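PDB 6IDY: lipase aflb from Neosartorya fumigata, which probably hydrolyses the ester bonds of acylglycerols and related lipids, and binds a calcium ion. Local coordinates for residues Leu108-Ile113 with Ala146-Ala151; Thr311-Thr316 with Asn344-Ile349. All coordinates share one frame; numbering follows the deposited sequence.

Overall arrangement
A single mixed beta-sheet gives both contacts their frame, and each lies at one of its edges. Interaction 1 comes first along the chain and is completed before interaction 2 begins. It sets a loop that follows helix 96-103 against the short edge strand 147-148, which runs antiparallel to strand 190-195. Interaction 2 pairs strand 310-314 with strand 341-345, the outermost parallel strand at the other end. The centres of the two contacts are 30 Å apart, on opposite sides of the centre of the chain, and their nearest atoms are separated by about 21 Å. One edge strand thus carries a surface loop against its side chains, while the other is paired in a buried contact.

Interaction 1: Leu108-Ile113 with Ala146-Ala151; sequences LDLNSI and AIHIPA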
# COMPACT_ATOMS: atom_id res chain seq x y z
N LEU A 108 -9.73 -14.64 6.81
CA LEU A 108 -8.31 -14.89 7.06
C LEU A 108 -7.85 -14.14 8.32
O LEU A 108 -8.12 -12.93 8.45
CB LEU A 108 -7.47 -14.49 5.83
CG LEU A 108 -5.96 -14.75 5.89
CD1 LEU A 108 -5.63 -16.19 5.54
CD2 LEU A 108 -5.21 -13.82 4.95
N ASP A 109 -7.17 -14.85 9.23
CA ASP A 109 -6.65 -14.32 10.50
C ASP A 109 -5.66 -13.16 10.32
O ASP A 109 -5.66 -12.25 11.15
CB ASP A 109 -6.04 -15.43 11.37
CG ASP A 109 -7.03 -16.48 11.85
OD1 ASP A 109 -8.22 -16.13 12.06
OD2 ASP A 109 -6.61 -17.65 12.03
N LEU A 110 -4.86 -13.17 9.24
CA LEU A 110 -3.88 -12.12 8.93
C LEU A 110 -4.53 -10.76 8.61
O LEU A 110 -3.87 -9.73 8.73
CB LEU A 110 -2.96 -12.52 7.75
CG LEU A 110 -2.33 -13.92 7.74
CD1 LEU A 110 -1.60 -14.17 6.43
CD2 LEU A 110 -1.39 -14.14 8.94
N ASN A 111 -5.81 -10.76 8.19
CA ASN A 111 -6.55 -9.54 7.83
C ASN A 111 -7.41 -8.99 8.97
O ASN A 111 -8.04 -7.94 8.81
CB ASN A 111 -7.39 -9.77 6.57
CG ASN A 111 -6.56 -10.01 5.34
OD1 ASN A 111 -5.46 -9.51 5.19
ND2 ASN A 111 -7.10 -10.79 4.43
N SER A 112 -7.42 -9.67 10.12
CA SER A 112 -8.21 -9.30 11.29
C SER A 112 -7.97 -7.87 11.78
O SER A 112 -6.83 -7.39 11.81
CB SER A 112 -7.97 -10.29 12.42
OG SER A 112 -8.62 -9.90 13.62
N ILE A 113 -9.07 -7.19 12.14
CA ILE A 113 -9.07 -5.85 12.73
C ILE A 113 -9.45 -6.02 14.22
O ILE A 113 -9.68 -5.04 14.92
CB ILE A 113 -9.96 -4.82 11.95
CG1 ILE A 113 -11.47 -5.15 12.03
CG2 ILE A 113 -9.50 -4.66 10.50
CD1 ILE A 113 -12.42 -3.93 11.90
N ALA A 146 -6.32 -3.11 15.42
CA ALA A 146 -5.99 -3.07 13.99
C ALA A 146 -4.58 -3.63 13.73
O ALA A 146 -4.27 -4.01 12.61
CB ALA A 146 -6.09 -1.65 13.48
N ILE A 147 -3.74 -3.68 14.78
CA ILE A 147 -2.35 -4.14 14.67
C ILE A 147 -2.25 -5.65 14.76
O ILE A 147 -2.61 -6.23 15.78
CB ILE A 147 -1.41 -3.44 15.69
CG1 ILE A 147 -1.65 -1.91 15.74
CG2 ILE A 147 0.06 -3.78 15.40
CD1 ILE A 147 -1.14 -1.20 17.01
N HIS A 148 -1.72 -6.27 13.71
CA HIS A 148 -1.49 -7.71 13.72
C HIS A 148 -0.03 -7.92 14.09
O HIS A 148 0.87 -7.61 13.31
CB HIS A 148 -1.83 -8.38 12.38
CG HIS A 148 -1.69 -9.87 12.44
ND1 HIS A 148 -2.75 -10.67 12.83
CD2 HIS A 148 -0.61 -10.65 12.23
CE1 HIS A 148 -2.29 -11.91 12.79
NE2 HIS A 148 -1.00 -11.95 12.44
N ILE A 149 0.20 -8.40 15.32
CA ILE A 149 1.53 -8.69 15.84
C ILE A 149 1.75 -10.21 15.73
O ILE A 149 1.12 -10.97 16.46
CB ILE A 149 1.74 -8.16 17.29
CG1 ILE A 149 1.54 -6.63 17.36
CG2 ILE A 149 3.13 -8.57 17.83
CD1 ILE A 149 1.46 -6.03 18.77
N PRO A 150 2.62 -10.67 14.80
CA PRO A 150 2.86 -12.12 14.69
C PRO A 150 3.45 -12.69 15.97
O PRO A 150 4.19 -11.99 16.67
CB PRO A 150 3.84 -12.22 13.50
CG PRO A 150 3.63 -10.94 12.73
CD PRO A 150 3.43 -9.93 13.81
N ALA A 151 3.11 -13.94 16.30
CA ALA A 151 3.59 -14.63 17.50
C ALA A 151 5.13 -14.71 17.57
O ALA A 151 5.68 -14.90 18.65
CB ALA A 151 3.00 -16.03 17.58
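His148 has the largest share of this contact, and it acts as a flat surface and not as a hydrogen-bonding partner of Leu108-Ile113. Its CG stands anti to the backbone N (chi1 -175°), which sends the imidazole off edge strand 147-148 and against the 3-10 turn at 109-111. Leu110 CA lies 4.2 Å above the ring plane, displaced toward the rim of the ring. The side chain of Leu110 crosses the imidazole obliquely, and its CD2 methyl comes to 4.1 Å from His148 NE2. The carbonyl O of Asp109, already the acceptor for Ser112 N within the turn, stays 3.7 Å from His148 ND1. That nitrogen is instead bonded to Asn115 OD1. Beside the ring, Ala146 contributes mainly through its backbone: the chains come nearest here, with Ile113 CA 4.3 Å from Ala146 CA, and Ile113 O is 3.9 Å from Ala146 N. Trp194, on neighbouring strand 190-195, ties the parts together, since its ring meets that of His148 at about 15° between planes while its NE1 is bonded to Leu110 O. Asn196 ND2 also reaches Leu110 O, as well as Ser112 O. The two segments therefore meet by van der Waals contact while Asn115, Trp194 and Asn196 take up His148 ND1 and the carbonyls of Leu110 and Ser112, and the bond to an amide oxygen is consistent with a proton on ND1 of His148.

Interaction 2: Thr311-Thr316 with Asn344-Ile349; sequences TTIYST and NHLQTI
Strand 341-345 gives way to a short helix at His345, and this N-cap residue shows how one side chain can link strand pairing to the turn beyond. Its CB sits 3.8 Å from Tyr314 CZ, while the CA behind it lies over the centre of the tyrosine ring. With CG anti to the backbone N (chi1 -177°), the imidazole leads off past the CE2-CD2 side of that ring, and CD2 comes to 3.7 Å from Tyr314 CE2; the two planes are oblique, 34° apart. One rim nitrogen, NE2, meets Thr316 OG1 at 2.7 Å in the ring plane, and CE1 borders the same hydroxyl. The other, ND1, is joined to Thr348 OG1 at the same 2.7 Å and almost straight (176°). Two in-plane bonds thus fix the ring's rotation, and Gln347 N lies over one of its faces.

Around it the backbones pair in parallel: Asn344 N bonds to Thr312 O, Tyr314 N to Asn344 O, and Leu346 N to Tyr314 O, nearly along the last C=O axis. Asn344 ND2 adds a second grip on Thr312 O, at 2.9 Å and from above the carbonyl plane. Past the strand, the bent Gln347 brackets the loop, OE1 accepting from Thr316 N at 2.8 Å and NE2 donating to Ser315 OG, which is also bonded to Tyr359 O. On the face that bears Ile313 and Asn344, Ile313 CG2 packs 3.7 Å from Leu346 CD2, with helix 368-379 against both residues. Parallel pairing of a mixed sheet's last strands, with a helix packed on it, is characteristic of the alpha/beta-hydrolase fold, as in other lipases.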
# COMPACT_ATOMS: atom_id res chain seq x y z
N THR A 311 12.38 7.02 1.90
CA THR A 311 12.81 6.34 0.68
C THR A 311 11.54 6.08 -0.16
O THR A 311 10.76 5.19 0.18
CB THR A 311 13.55 5.04 1.05
OG1 THR A 311 14.57 5.33 2.00
CG2 THR A 311 14.13 4.32 -0.17
N THR A 312 11.32 6.87 -1.23
CA THR A 312 10.15 6.70 -2.10
C THR A 312 10.56 5.86 -3.29
O THR A 312 11.66 6.05 -3.80
CB THR A 312 9.48 8.05 -2.49
OG1 THR A 312 10.25 8.71 -3.50
CG2 THR A 312 9.24 8.97 -1.29
N ILE A 313 9.72 4.89 -3.69
CA ILE A 313 10.02 3.98 -4.80
C ILE A 313 8.78 3.88 -5.67
O ILE A 313 7.71 3.53 -5.19
CB ILE A 313 10.57 2.59 -4.34
CG1 ILE A 313 11.64 2.74 -3.20
CG2 ILE A 313 11.15 1.83 -5.54
CD1 ILE A 313 11.81 1.56 -2.30
N TYR A 314 8.93 4.23 -6.96
CA TYR A 314 7.78 4.31 -7.86
C TYR A 314 8.13 4.02 -9.30
O TYR A 314 9.29 4.11 -9.69
CB TYR A 314 7.11 5.70 -7.73
CG TYR A 314 8.06 6.85 -7.98
CD1 TYR A 314 8.97 7.27 -7.01
CD2 TYR A 314 8.02 7.57 -9.18
CE1 TYR A 314 9.82 8.35 -7.22
CE2 TYR A 314 8.86 8.65 -9.40
CZ TYR A 314 9.77 9.03 -8.42
OH TYR A 314 10.62 10.08 -8.66
N SER A 315 7.09 3.73 -10.11
CA SER A 315 7.23 3.32 -11.50
C SER A 315 6.38 4.12 -12.49
O SER A 315 5.24 4.45 -12.18
CB SER A 315 6.87 1.84 -11.61
OG SER A 315 6.88 1.34 -12.94
N THR A 316 6.91 4.33 -13.71
CA THR A 316 6.21 4.98 -14.83
C THR A 316 4.95 4.17 -15.19
O THR A 316 3.92 4.75 -15.54
CB THR A 316 7.17 5.06 -16.05
OG1 THR A 316 8.19 6.01 -15.76
CG2 THR A 316 6.46 5.46 -17.36
N ASN A 344 13.16 7.45 -5.69
CA ASN A 344 13.66 6.39 -6.54
C ASN A 344 12.69 5.94 -7.63
O ASN A 344 11.79 5.13 -7.39
CB ASN A 344 14.13 5.23 -5.66
CG ASN A 344 15.08 5.69 -4.57
OD1 ASN A 344 16.28 5.90 -4.79
ND2 ASN A 344 14.56 5.89 -3.36
N HIS A 345 12.90 6.47 -8.84
CA HIS A 345 12.13 6.16 -10.04
C HIS A 345 12.78 4.96 -10.71
O HIS A 345 13.94 5.05 -11.14
CB HIS A 345 12.10 7.38 -10.98
CG HIS A 345 11.26 7.19 -12.21
ND1 HIS A 345 11.77 7.45 -13.47
CD2 HIS A 345 9.98 6.78 -12.33
CE1 HIS A 345 10.78 7.21 -14.31
NE2 HIS A 345 9.69 6.80 -13.66
N LEU A 346 12.06 3.82 -10.76
CA LEU A 346 12.57 2.56 -11.33
C LEU A 346 13.18 2.71 -12.72
O LEU A 346 14.28 2.21 -12.95
CB LEU A 346 11.49 1.46 -11.38
CG LEU A 346 10.77 1.07 -10.09
CD1 LEU A 346 9.83 -0.09 -10.36
CD2 LEU A 346 11.75 0.66 -9.01
N GLN A 347 12.47 3.40 -13.62
CA GLN A 347 12.84 3.59 -15.03
C GLN A 347 14.00 4.58 -15.23
O GLN A 347 14.52 4.68 -16.34
CB GLN A 347 11.61 3.97 -15.88
CG GLN A 347 10.56 2.84 -16.02
CD GLN A 347 9.77 2.57 -14.75
OE1 GLN A 347 9.55 3.46 -13.91
NE2 GLN A 347 9.33 1.33 -14.56
N THR A 348 14.44 5.27 -14.16
CA THR A 348 15.60 6.16 -14.20
C THR A 348 16.81 5.36 -13.71
O THR A 348 17.78 5.21 -14.45
CB THR A 348 15.37 7.44 -13.38
OG1 THR A 348 14.35 8.22 -14.00
CG2 THR A 348 16.62 8.29 -13.25
N ILE A 349 16.76 4.87 -12.45
CA ILE A 349 17.84 4.10 -11.81
C ILE A 349 18.17 2.82 -12.59
O ILE A 349 19.36 2.54 -12.79
CB ILE A 349 17.53 3.84 -10.31
CG1 ILE A 349 17.34 5.17 -9.54
CG2 ILE A 349 18.62 2.97 -9.65
CD1 ILE A 349 16.58 5.05 -8.27